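Local coordinates for arylesterase (Sulfolobus solfataricus, PDB 5L2P), which hydrolyses aromatic esters, p-nitrophenyl fatty acid esters and aryl dialkyl phosphates such as paraoxon, with a broad substrate range, at residues A[178-183]-A[242-247]. Residues are numbered along the deposited sequence; the frame is centred on the assembly and turned at random.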
loop_
_atom_site.group_PDB
_atom_site.type_symbol
_atom_site.label_atom_id
_atom_site.label_comp_id
_atom_site.label_asym_id
_atom_site.label_seq_id
_atom_site.Cartn_x
_atom_site.Cartn_y
_atom_site.Cartn_z
ATOM N N ALA A 178 -19.078 23.809 -6.622
ATOM C CA ALA A 178 -17.926 22.939 -6.415
ATOM C C ALA A 178 -17.345 23.033 -5.008
ATOM O O ALA A 178 -17.602 23.968 -4.273
ATOM C CB ALA A 178 -16.847 23.274 -7.419
ATOM N N GLN A 179 -16.573 22.010 -4.635
ATOM C CA GLN A 179 -15.843 21.992 -3.364
ATOM C C GLN A 179 -14.440 21.444 -3.599
ATOM O O GLN A 179 -14.251 20.446 -4.313
ATOM C CB GLN A 179 -16.577 21.115 -2.336
ATOM C CG GLN A 179 -16.803 19.678 -2.791
ATOM C CD GLN A 179 -17.322 18.826 -1.650
ATOM O OE1 GLN A 179 -16.866 18.966 -0.490
ATOM N NE2 GLN A 179 -18.302 17.939 -1.954
ATOM N N VAL A 180 -13.456 22.094 -2.983
ATOM C CA VAL A 180 -12.078 21.712 -3.162
ATOM C C VAL A 180 -11.363 21.564 -1.826
ATOM O O VAL A 180 -10.627 22.449 -1.419
ATOM C CB VAL A 180 -11.338 22.717 -4.057
ATOM C CG1 VAL A 180 -9.951 22.210 -4.425
ATOM C CG2 VAL A 180 -12.134 22.935 -5.337
ATOM N N PRO A 181 -11.574 20.416 -1.146
ATOM C CA PRO A 181 -10.794 20.121 0.049
ATOM C C PRO A 181 -9.418 19.599 -0.312
ATOM O O PRO A 181 -9.281 18.549 -0.955
ATOM C CB PRO A 181 -11.626 19.050 0.763
ATOM C CG PRO A 181 -12.443 18.421 -0.300
ATOM C CD PRO A 181 -12.559 19.360 -1.447
ATOM N N VAL A 182 -8.399 20.338 0.105
ATOM C CA VAL A 182 -7.025 19.946 -0.110
ATOM C C VAL A 182 -6.480 19.415 1.220
ATOM O O VAL A 182 -6.623 20.034 2.280
ATOM C CB VAL A 182 -6.213 21.149 -0.564
ATOM C CG1 VAL A 182 -4.730 20.795 -0.713
ATOM C CG2 VAL A 182 -6.786 21.684 -1.858
ATOM N N VAL A 183 -5.837 18.263 1.149
ATOM C CA VAL A 183 -5.359 17.553 2.323
ATOM C C VAL A 183 -6.274 17.679 3.564
ATOM O O VAL A 183 -5.797 17.883 4.668
ATOM C CB VAL A 183 -3.893 17.918 2.634
ATOM C CG1 VAL A 183 -3.000 17.490 1.448
ATOM C CG2 VAL A 183 -3.740 19.424 2.951
ATOM N N GLN A 242 -19.918 18.844 -6.807
ATOM C CA GLN A 242 -18.786 18.301 -7.529
ATOM C C GLN A 242 -17.462 18.610 -6.782
ATOM O O GLN A 242 -17.186 19.792 -6.413
ATOM C CB GLN A 242 -18.810 18.944 -8.924
ATOM C CG GLN A 242 -17.684 18.559 -9.855
ATOM C CD GLN A 242 -17.813 19.250 -11.210
ATOM O OE1 GLN A 242 -18.636 20.166 -11.381
ATOM N NE2 GLN A 242 -17.011 18.803 -12.185
ATOM N N ALA A 243 -16.638 17.581 -6.584
ATOM C CA ALA A 243 -15.460 17.691 -5.726
ATOM C C ALA A 243 -14.109 17.525 -6.414
ATOM O O ALA A 243 -13.956 16.705 -7.294
ATOM C CB ALA A 243 -15.558 16.692 -4.594
ATOM N N ILE A 244 -13.133 18.299 -5.976
ATOM C CA ILE A 244 -11.742 18.059 -6.306
ATOM C C ILE A 244 -11.008 17.829 -4.986
ATOM O O ILE A 244 -10.713 18.771 -4.279
ATOM C CB ILE A 244 -11.134 19.256 -7.054
ATOM C CG1 ILE A 244 -11.896 19.477 -8.357
ATOM C CG2 ILE A 244 -9.655 19.032 -7.344
ATOM C CD1 ILE A 244 -11.611 20.785 -9.064
ATOM N N VAL A 245 -10.716 16.568 -4.661
ATOM C CA VAL A 245 -9.968 16.197 -3.443
ATOM C C VAL A 245 -8.503 15.912 -3.749
ATOM O O VAL A 245 -8.174 15.120 -4.604
ATOM C CB VAL A 245 -10.578 14.993 -2.727
ATOM C CG1 VAL A 245 -9.914 14.743 -1.400
ATOM C CG2 VAL A 245 -12.062 15.198 -2.503
ATOM N N VAL A 246 -7.622 16.602 -3.025
ATOM C CA VAL A 246 -6.196 16.501 -3.267
ATOM C C VAL A 246 -5.535 15.988 -2.000
ATOM O O VAL A 246 -5.854 16.455 -0.913
ATOM C CB VAL A 246 -5.600 17.850 -3.665
ATOM C CG1 VAL A 246 -4.106 17.723 -4.009
ATOM C CG2 VAL A 246 -6.343 18.398 -4.852
ATOM N N THR A 247 -4.673 14.978 -2.138
ATOM C CA THR A 247 -3.958 14.423 -1.032
ATOM C C THR A 247 -2.441 14.459 -1.300
ATOM O O THR A 247 -1.997 14.677 -2.438
ATOM C CB THR A 247 -4.404 12.989 -0.724
ATOM O OG1 THR A 247 -4.243 12.138 -1.868
ATOM C CG2 THR A 247 -5.840 12.958 -0.246
#
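Q179 turns CG back over its own main chain, flanked by both N and C (chi1 57°), and the chain runs extended beyond it, so that CG rests 3.7 Å from A243 CB and the amide end passes over that methyl. There Q179 NE2 hydrogen-bonds to P241 O, and Q179 OE1 makes a weak hydrogen bond to S166 OG; an alanine here, lacking the amide and CG, would probably weaken the tie to P241 and the packing over A243. On the sheet face turned the other way, V180 has CG1 anti to the backbone N and lies alongside I244, pointing the same way, with V180 CG1 4.1 Å from I244 CB.

The backbones illustrate how parallel strands accommodate a proline. Q179 grips both sides of A243: its N donates to Q242 O at 2.9 Å, and its O accepts I244 N with an N-H...O angle of 166°. P181 has no N-H to give, and its CD lies 3.4 Å from I244 O, where a donor would otherwise stand. Pairing resumes at once: V246 N donates to P181 O at 3.3 Å, and V183 N to V246 O at 2.7 Å. Next to it the P181 and V245 side chains cross obliquely, P181 CG lying 3.9 Å from V245 CG2.

V183 leaves the strand with positive phi (35°) and sets its side chain against D251 and H281, inferred to belong to the catalytic triad with S156, so the pairing ends at the active site. These are adjacent parallel strands toward the 271-276 edge of the alpha/beta-hydrolase sheet: strand 150-155, which leads into the nucleophile elbow, flanks 178-182, and strand 271-276 flanks 242-248. Helix 254-266 covers the face bearing Q179, A243 and V245, while F283 touches V182 and V246 on the other.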